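Local coordinates for protein putative acid phosphatase WZB (Escherichia coli, PDB 2WMY) that probably removes phosphate from phosphotyrosine in proteins, as a member of the low molecular weight protein tyrosine phosphatase family, at residues Phe8-Val13 against Ser35-Ser40; Gly111-Ser116 against Lys142-Lys147; Ala59-Leu64 against Ala129-Tyr134. The protein carries 1 engineered substitution. One frame throughout, in Å; residues are numbered along the deposited sequence.

Contact 1 (Phe8-Val13 against Ser35-Ser40)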
# COMPACT_ATOMS: atom_id res chain seq x y z
N PHE A 8 10.88 -5.58 -12.37
CA PHE A 8 9.92 -5.64 -11.26
C PHE A 8 8.51 -5.96 -11.75
O PHE A 8 7.76 -5.06 -12.14
CB PHE A 8 9.91 -4.33 -10.48
CG PHE A 8 11.24 -3.95 -9.92
CD1 PHE A 8 11.69 -4.52 -8.74
CD2 PHE A 8 12.05 -3.03 -10.57
CE1 PHE A 8 12.93 -4.18 -8.22
CE2 PHE A 8 13.28 -2.69 -10.05
CZ PHE A 8 13.72 -3.26 -8.88
N ASP A 9 8.14 -7.23 -11.72
CA ASP A 9 6.87 -7.66 -12.29
C ASP A 9 5.82 -7.88 -11.21
O ASP A 9 4.63 -7.87 -11.49
CB ASP A 9 7.06 -8.93 -13.12
CG ASP A 9 5.99 -9.10 -14.18
OD1 ASP A 9 5.10 -8.23 -14.29
OD2 ASP A 9 6.03 -10.11 -14.91
N SER A 10 6.28 -8.08 -9.98
CA SER A 10 5.39 -8.29 -8.84
C SER A 10 5.55 -7.17 -7.82
O SER A 10 6.68 -6.80 -7.48
CB SER A 10 5.70 -9.63 -8.18
OG SER A 10 5.86 -10.66 -9.14
N ILE A 11 4.44 -6.65 -7.33
CA ILE A 11 4.48 -5.59 -6.32
C ILE A 11 3.62 -5.92 -5.08
O ILE A 11 2.44 -6.25 -5.20
CB ILE A 11 4.02 -4.23 -6.88
CG1 ILE A 11 4.82 -3.86 -8.14
CG2 ILE A 11 4.17 -3.13 -5.83
CD1 ILE A 11 4.37 -2.54 -8.74
N LEU A 12 4.24 -5.82 -3.91
CA LEU A 12 3.52 -5.98 -2.65
C LEU A 12 3.41 -4.62 -1.95
O LEU A 12 4.42 -4.04 -1.55
CB LEU A 12 4.22 -6.99 -1.73
CG LEU A 12 3.48 -7.36 -0.43
CD1 LEU A 12 2.14 -8.05 -0.71
CD2 LEU A 12 4.35 -8.24 0.45
N VAL A 13 2.19 -4.12 -1.82
CA VAL A 13 1.94 -2.86 -1.13
C VAL A 13 1.66 -3.09 0.36
O VAL A 13 0.82 -3.90 0.73
CB VAL A 13 0.76 -2.10 -1.76
CG1 VAL A 13 0.57 -0.74 -1.10
CG2 VAL A 13 0.99 -1.94 -3.26
N SER A 35 -0.99 -5.18 -16.06
CA SER A 35 -0.38 -6.46 -16.42
C SER A 35 0.45 -7.07 -15.30
O SER A 35 0.98 -8.17 -15.45
CB SER A 35 0.48 -6.30 -17.68
OG SER A 35 1.54 -5.39 -17.44
N LYS A 36 0.56 -6.37 -14.18
CA LYS A 36 1.41 -6.83 -13.08
C LYS A 36 0.61 -7.50 -11.97
O LYS A 36 -0.56 -7.18 -11.76
CB LYS A 36 2.22 -5.67 -12.50
CG LYS A 36 3.09 -4.95 -13.51
CD LYS A 36 4.04 -4.00 -12.81
CE LYS A 36 4.74 -3.08 -13.81
NZ LYS A 36 5.33 -3.82 -14.96
N LYS A 37 1.25 -8.41 -11.25
CA LYS A 37 0.67 -8.98 -10.04
C LYS A 37 0.85 -8.02 -8.87
O LYS A 37 1.97 -7.83 -8.37
CB LYS A 37 1.31 -10.34 -9.70
CG LYS A 37 0.65 -11.05 -8.53
CD LYS A 37 1.32 -12.40 -8.23
CE LYS A 37 2.77 -12.21 -7.80
NZ LYS A 37 3.31 -13.43 -7.13
N ILE A 38 -0.24 -7.39 -8.44
CA ILE A 38 -0.17 -6.38 -7.38
C ILE A 38 -1.07 -6.72 -6.22
O ILE A 38 -2.29 -6.78 -6.36
CB ILE A 38 -0.49 -4.98 -7.92
CG1 ILE A 38 0.53 -4.59 -8.99
CG2 ILE A 38 -0.47 -3.96 -6.78
CD1 ILE A 38 0.24 -3.28 -9.67
N ASN A 39 -0.47 -6.96 -5.05
CA ASN A 39 -1.21 -7.28 -3.84
C ASN A 39 -0.73 -6.47 -2.64
O ASN A 39 0.15 -5.63 -2.76
CB ASN A 39 -1.16 -8.78 -3.57
CG ASN A 39 -2.02 -9.58 -4.55
OD1 ASN A 39 -3.24 -9.40 -4.60
ND2 ASN A 39 -1.38 -10.44 -5.34
N SER A 40 -1.31 -6.74 -1.47
CA SER A 40 -1.07 -5.90 -0.31
C SER A 40 -1.18 -6.67 0.99
O SER A 40 -1.86 -7.69 1.06
CB SER A 40 -2.07 -4.74 -0.29
OG SER A 40 -3.39 -5.23 -0.14

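Contact 2 (Gly111-Ser116 against Lys142-Lys147)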
# COMPACT_ATOMS: atom_id res chain seq x y z
N GLY A 111 5.59 6.48 -1.10
CA GLY A 111 5.71 7.86 -1.52
C GLY A 111 7.15 8.28 -1.77
O GLY A 111 7.50 9.45 -1.57
N HIS A 112 7.98 7.34 -2.22
CA HIS A 112 9.39 7.63 -2.44
C HIS A 112 9.59 8.83 -3.35
O HIS A 112 10.50 9.62 -3.14
CB HIS A 112 10.13 6.42 -3.03
CG HIS A 112 11.56 6.71 -3.36
ND1 HIS A 112 12.58 6.55 -2.44
CD2 HIS A 112 12.15 7.17 -4.49
CE1 HIS A 112 13.73 6.89 -2.99
NE2 HIS A 112 13.50 7.27 -4.23
N TRP A 113 8.72 8.96 -4.35
CA TRP A 113 8.86 9.98 -5.38
C TRP A 113 8.19 11.31 -5.03
O TRP A 113 8.20 12.24 -5.83
CB TRP A 113 8.34 9.43 -6.71
CG TRP A 113 9.05 8.17 -7.08
CD1 TRP A 113 8.52 6.91 -7.15
CD2 TRP A 113 10.43 8.03 -7.41
NE1 TRP A 113 9.49 6.01 -7.50
CE2 TRP A 113 10.67 6.67 -7.68
CE3 TRP A 113 11.50 8.94 -7.52
CZ2 TRP A 113 11.93 6.19 -8.04
CZ3 TRP A 113 12.75 8.46 -7.88
CH2 TRP A 113 12.95 7.09 -8.13
N LEU A 114 7.61 11.39 -3.84
CA LEU A 114 6.98 12.62 -3.37
C LEU A 114 7.96 13.44 -2.54
O LEU A 114 8.88 12.88 -1.94
CB LEU A 114 5.73 12.30 -2.54
CG LEU A 114 4.67 11.48 -3.27
CD1 LEU A 114 3.43 11.29 -2.39
CD2 LEU A 114 4.30 12.15 -4.58
N ASP A 115 7.77 14.76 -2.52
CA ASP A 115 8.66 15.64 -1.75
C ASP A 115 8.74 15.19 -0.30
O ASP A 115 9.83 14.97 0.23
CB ASP A 115 8.19 17.10 -1.84
CG ASP A 115 8.51 17.73 -3.19
OD1 ASP A 115 9.44 17.25 -3.87
OD2 ASP A 115 7.83 18.71 -3.56
N SER A 116 7.58 15.04 0.34
CA SER A 116 7.51 14.34 1.60
C SER A 116 7.10 12.90 1.30
O SER A 116 6.14 12.67 0.57
CB SER A 116 6.51 15.01 2.54
OG SER A 116 6.50 14.36 3.80
N LYS A 142 0.90 7.47 -9.32
CA LYS A 142 1.17 7.94 -10.68
C LYS A 142 2.67 7.97 -10.93
O LYS A 142 3.14 7.56 -11.98
CB LYS A 142 0.54 9.32 -10.92
CG LYS A 142 -0.98 9.31 -11.00
CD LYS A 142 -1.56 10.73 -11.03
CE LYS A 142 -3.08 10.71 -10.93
NZ LYS A 142 -3.66 12.06 -10.66
N ARG A 143 3.42 8.46 -9.95
CA ARG A 143 4.86 8.58 -10.11
C ARG A 143 5.57 7.22 -10.10
O ARG A 143 6.52 7.02 -10.86
CB ARG A 143 5.45 9.53 -9.08
CG ARG A 143 4.83 10.92 -9.16
CD ARG A 143 5.47 11.90 -8.20
NE ARG A 143 4.93 13.25 -8.40
CZ ARG A 143 5.38 14.34 -7.80
NH1 ARG A 143 6.40 14.27 -6.96
NH2 ARG A 143 4.82 15.51 -8.06
N TRP A 144 5.12 6.29 -9.27
CA TRP A 144 5.67 4.94 -9.30
C TRP A 144 5.39 4.29 -10.65
O TRP A 144 6.22 3.54 -11.16
CB TRP A 144 5.17 4.06 -8.15
CG TRP A 144 6.13 3.99 -6.99
CD1 TRP A 144 5.92 4.42 -5.71
CD2 TRP A 144 7.47 3.47 -7.02
NE1 TRP A 144 7.04 4.19 -4.94
CE2 TRP A 144 8.00 3.60 -5.72
CE3 TRP A 144 8.27 2.90 -8.02
CZ2 TRP A 144 9.30 3.20 -5.40
CZ3 TRP A 144 9.56 2.49 -7.69
CH2 TRP A 144 10.06 2.65 -6.40
N ALA A 145 4.24 4.59 -11.23
CA ALA A 145 3.87 4.01 -12.52
C ALA A 145 4.73 4.59 -13.64
O ALA A 145 5.10 3.88 -14.57
CB ALA A 145 2.40 4.22 -12.81
N GLU A 146 5.04 5.88 -13.54
CA GLU A 146 5.90 6.52 -14.52
C GLU A 146 7.26 5.83 -14.55
O GLU A 146 7.87 5.67 -15.61
CB GLU A 146 6.06 8.01 -14.21
CG GLU A 146 4.80 8.83 -14.45
CD GLU A 146 4.84 10.20 -13.77
OE1 GLU A 146 3.91 11.01 -14.00
OE2 GLU A 146 5.80 10.46 -13.01
N LYS A 147 7.73 5.42 -13.38
CA LYS A 147 9.04 4.78 -13.24
C LYS A 147 9.05 3.36 -13.78
O LYS A 147 9.99 2.96 -14.48
CB LYS A 147 9.47 4.79 -11.78
CG LYS A 147 9.88 6.15 -11.27
CD LYS A 147 11.17 6.60 -11.93
CE LYS A 147 11.51 8.03 -11.55
NZ LYS A 147 12.80 8.46 -12.15
O HOH W 1 6.00 16.03 -4.64

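Contact 3 (Ala59-Leu64 against Ala129-Tyr134)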
# COMPACT_ATOMS: atom_id res chain seq x y z
N ALA A 59 -12.54 6.17 -1.33
CA ALA A 59 -12.23 5.48 -2.57
C ALA A 59 -13.36 5.65 -3.58
O ALA A 59 -13.15 6.16 -4.69
CB ALA A 59 -11.96 4.02 -2.31
N GLU A 60 -14.57 5.23 -3.21
CA GLU A 60 -15.70 5.32 -4.14
C GLU A 60 -15.97 6.77 -4.56
O GLU A 60 -16.23 7.04 -5.73
CB GLU A 60 -16.95 4.67 -3.55
CG GLU A 60 -16.94 3.15 -3.67
CD GLU A 60 -18.11 2.49 -2.98
OE1 GLU A 60 -19.10 3.19 -2.67
OE2 GLU A 60 -18.04 1.26 -2.75
N LYS A 61 -15.89 7.68 -3.60
CA LYS A 61 -16.00 9.11 -3.87
C LYS A 61 -15.09 9.53 -5.01
O LYS A 61 -15.43 10.42 -5.79
CB LYS A 61 -15.68 9.89 -2.60
CG LYS A 61 -15.58 11.40 -2.77
CD LYS A 61 -15.49 12.04 -1.39
CE LYS A 61 -14.67 13.31 -1.42
NZ LYS A 61 -14.41 13.79 -0.04
N ASN A 62 -13.93 8.87 -5.12
CA ASN A 62 -12.99 9.13 -6.21
C ASN A 62 -13.05 8.09 -7.35
O ASN A 62 -12.15 8.02 -8.18
CB ASN A 62 -11.56 9.23 -5.67
CG ASN A 62 -11.30 10.54 -4.93
OD1 ASN A 62 -10.81 11.51 -5.51
ND2 ASN A 62 -11.62 10.56 -3.65
N GLY A 63 -14.10 7.28 -7.37
CA GLY A 63 -14.31 6.34 -8.45
C GLY A 63 -13.43 5.11 -8.38
O GLY A 63 -13.25 4.41 -9.38
N LEU A 64 -12.89 4.84 -7.19
CA LEU A 64 -12.01 3.69 -7.00
C LEU A 64 -12.72 2.59 -6.22
O LEU A 64 -13.35 2.85 -5.20
CB LEU A 64 -10.72 4.11 -6.28
CG LEU A 64 -9.71 2.97 -6.11
CD1 LEU A 64 -9.20 2.46 -7.48
CD2 LEU A 64 -8.56 3.38 -5.19
N ALA A 129 -8.99 13.74 6.54
CA ALA A 129 -7.70 13.07 6.64
C ALA A 129 -7.61 11.97 5.60
O ALA A 129 -6.55 11.72 5.03
CB ALA A 129 -7.46 12.46 8.03
N PHE A 130 -8.74 11.31 5.36
CA PHE A 130 -8.82 10.28 4.33
C PHE A 130 -8.74 10.88 2.92
O PHE A 130 -8.11 10.31 2.04
CB PHE A 130 -10.08 9.44 4.50
CG PHE A 130 -9.91 8.31 5.48
CD1 PHE A 130 -9.56 7.05 5.04
CD2 PHE A 130 -10.08 8.52 6.84
CE1 PHE A 130 -9.38 6.01 5.94
CE2 PHE A 130 -9.91 7.49 7.74
CZ PHE A 130 -9.56 6.24 7.29
N ASP A 131 -9.38 12.03 2.70
CA ASP A 131 -9.24 12.74 1.43
C ASP A 131 -7.76 13.02 1.18
O ASP A 131 -7.25 12.84 0.07
CB ASP A 131 -9.99 14.07 1.48
CG ASP A 131 -11.49 13.89 1.46
OD1 ASP A 131 -11.96 13.04 0.67
OD2 ASP A 131 -12.19 14.59 2.22
N SER A 132 -7.09 13.47 2.23
CA SER A 132 -5.69 13.86 2.16
C SER A 132 -4.81 12.65 1.87
O SER A 132 -4.01 12.66 0.95
CB SER A 132 -5.29 14.57 3.46
OG SER A 132 -3.89 14.77 3.51
N VAL A 133 -4.97 11.58 2.65
CA VAL A 133 -4.22 10.35 2.39
C VAL A 133 -4.49 9.77 1.00
O VAL A 133 -3.56 9.32 0.33
CB VAL A 133 -4.47 9.29 3.49
CG1 VAL A 133 -3.77 7.98 3.13
CG2 VAL A 133 -3.97 9.81 4.83
N TYR A 134 -5.75 9.80 0.57
CA TYR A 134 -6.07 9.34 -0.78
C TYR A 134 -5.28 10.08 -1.85
O TYR A 134 -4.71 9.47 -2.77
CB TYR A 134 -7.57 9.48 -1.09
CG TYR A 134 -7.92 8.88 -2.43
CD1 TYR A 134 -8.26 7.54 -2.55
CD2 TYR A 134 -7.86 9.64 -3.60
CE1 TYR A 134 -8.57 6.97 -3.78
CE2 TYR A 134 -8.16 9.09 -4.83
CZ TYR A 134 -8.52 7.75 -4.91
OH TYR A 134 -8.82 7.18 -6.13
O HOH W 2 -11.25 12.72 -1.90
O HOH W 3 -8.76 8.47 -8.63

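Contact 1 (Phe8-Val13 against Ser35-Ser40)
Strands 10-13 and 37-40 run parallel, their directions 16° apart, with Ser10 beside Lys37, Ile11 beside Ile38, Leu12 beside Asn39 and Val13 beside Ser40. The hydrogen bonds alternate from strand to strand. Ile11 N gives a nearly straight bond of 2.9 Å to Lys37 O, Ile11 O receives Asn39 N at 3.0 Å, and Val13 N gives a third bond to Asn39 O at 2.7 Å, beyond which the ladder runs on to Ala41. At the entry the bond from Lys37 N to Asp9 O is weak, 3.4 Å long.

These are the two strands of a right-handed beta-alpha-beta unit completed by helix 21-32, with strand 37-42 at the margin of the four-stranded parallel sheet. Ile11, Val13, Ile38 and Ser40 share the face that the helix covers through Leu29 and Ser22. Across it Ile11 CB lies 4.1 Å from Ile38 CG1, and Val13 CG2 meets Ile38 CG2 at 4.3 Å. Ser40 OG is bound by Glu26 and Asn18.

On the other face Lys37 starts out with CG anti to its backbone N, then bends at chi3 (63°), and its CE packs 3.7 Å from Ser10 OG; the ammonium continues to Gln81 O and the ring of Tyr82. Asn39 ND2 also binds Tyr82. Just ahead of the strands, Lys36 crosses Asp9 obliquely, its CG 3.9 Å from Asp9 OD1, the opposite charges staying apart.

Contact 2 (Gly111-Ser116 against Lys142-Lys147)
Trp113 drives the edge of its indole into the face of Trp144, a T-shaped pair with the planes at 73°. Trp113 NE1 stands over the middle of the Trp144 ring, 3.3 Å from Trp144 CD2, while Trp144 NE1 is spent on Leu109 O. One face of Trp113 carries Lys147, whose chain bends at chi2 (-69°), putting CD near Trp113 CZ2; Lys147 CE then lies over the six-membered ring of Trp113, 3.8 Å from its centroid. Lys147 NZ is 4.6 Å from that centroid, an off-centre cation-pi contact. The opposite face is covered by the neighbouring His112, whose CD2 lies over its centre. An alanine in place of Trp144 would probably leave the Trp113 edge without the ring it points into and Leu109 O without its indole N-H.

Arg143 packs its CB on Trp113 CB and, extended from CG to NE, sends NH1 to Trp113 O at 2.9 Å, with the oxygen in the guanidinium plane. Leu114 CD2 packs over a face of that group, and a water links NH1, weakly, to Asp115 N. The type I beta turn Gly111-Leu114, following strand 107-109 of the phosphatase fold, packs on C-terminal helix 127-147.

Contact 3 (Ala59-Leu64 against Ala129-Tyr134)
Tyr134 has CG anti to its backbone N; chi1 -175° points CG off helix 127-147 toward the end of helix 53-61, and the ring follows. Asn62 has CG anti to its carbonyl carbon (chi1 -74°), and its amide lies over one face of that ring. The two planes are 21° apart, and the side chains run antiparallel, stacked, with Asn62 CG 3.5 Å from Tyr134 CE2. Asn62 ND2 also donates to Val58 O, which limits rotation of the amide. Near the ring edge, Leu64 CD2 comes within 3.9 Å of Tyr134 CE1.

Here helix 53-61 ends in a Schellman motif: Leu64 N reaches back to Ala59 O and Gly63 N to Glu60 O, with Gly63 at positive phi as the C-prime residue. The turn out of the helix brings Asn62 and Leu64 together round the phenol, whose OH binds a water 2.8 Å away. From helix 21-32, Ile24 and Leu28 also touch the Tyr134 ring.

Toward solvent, Lys61 crosses Asp131 at about a right angle and makes a salt bridge, NZ to OD1 at 2.7 Å, on the syn side but tilted out of the carboxylate plane. A second water donates to the same Asp131 OD1 and accepts from Asn62 ND2.

Along the chain contact 1 closes first, joining strands 10-15 and 37-42 of the parallel sheet; helix 53-61, which follows strand 37-42, then opens contact 3. Contacts 2 and 3 interleave: both end on helix 127-147, which meets helix 53-61 near its start and the turn after strand 107-109 near its finish. Their centres lie about 18 Å apart, with contact 1 about 16 Å from contact 2 and 21 Å from contact 3; none touch. The long C-terminal helix thus ties remote parts of one phosphatase domain together. Contact 1 runs close to two predicted catalytic residues: the side chain of Val13 is about 7 Å from those of Cys15 and Arg21.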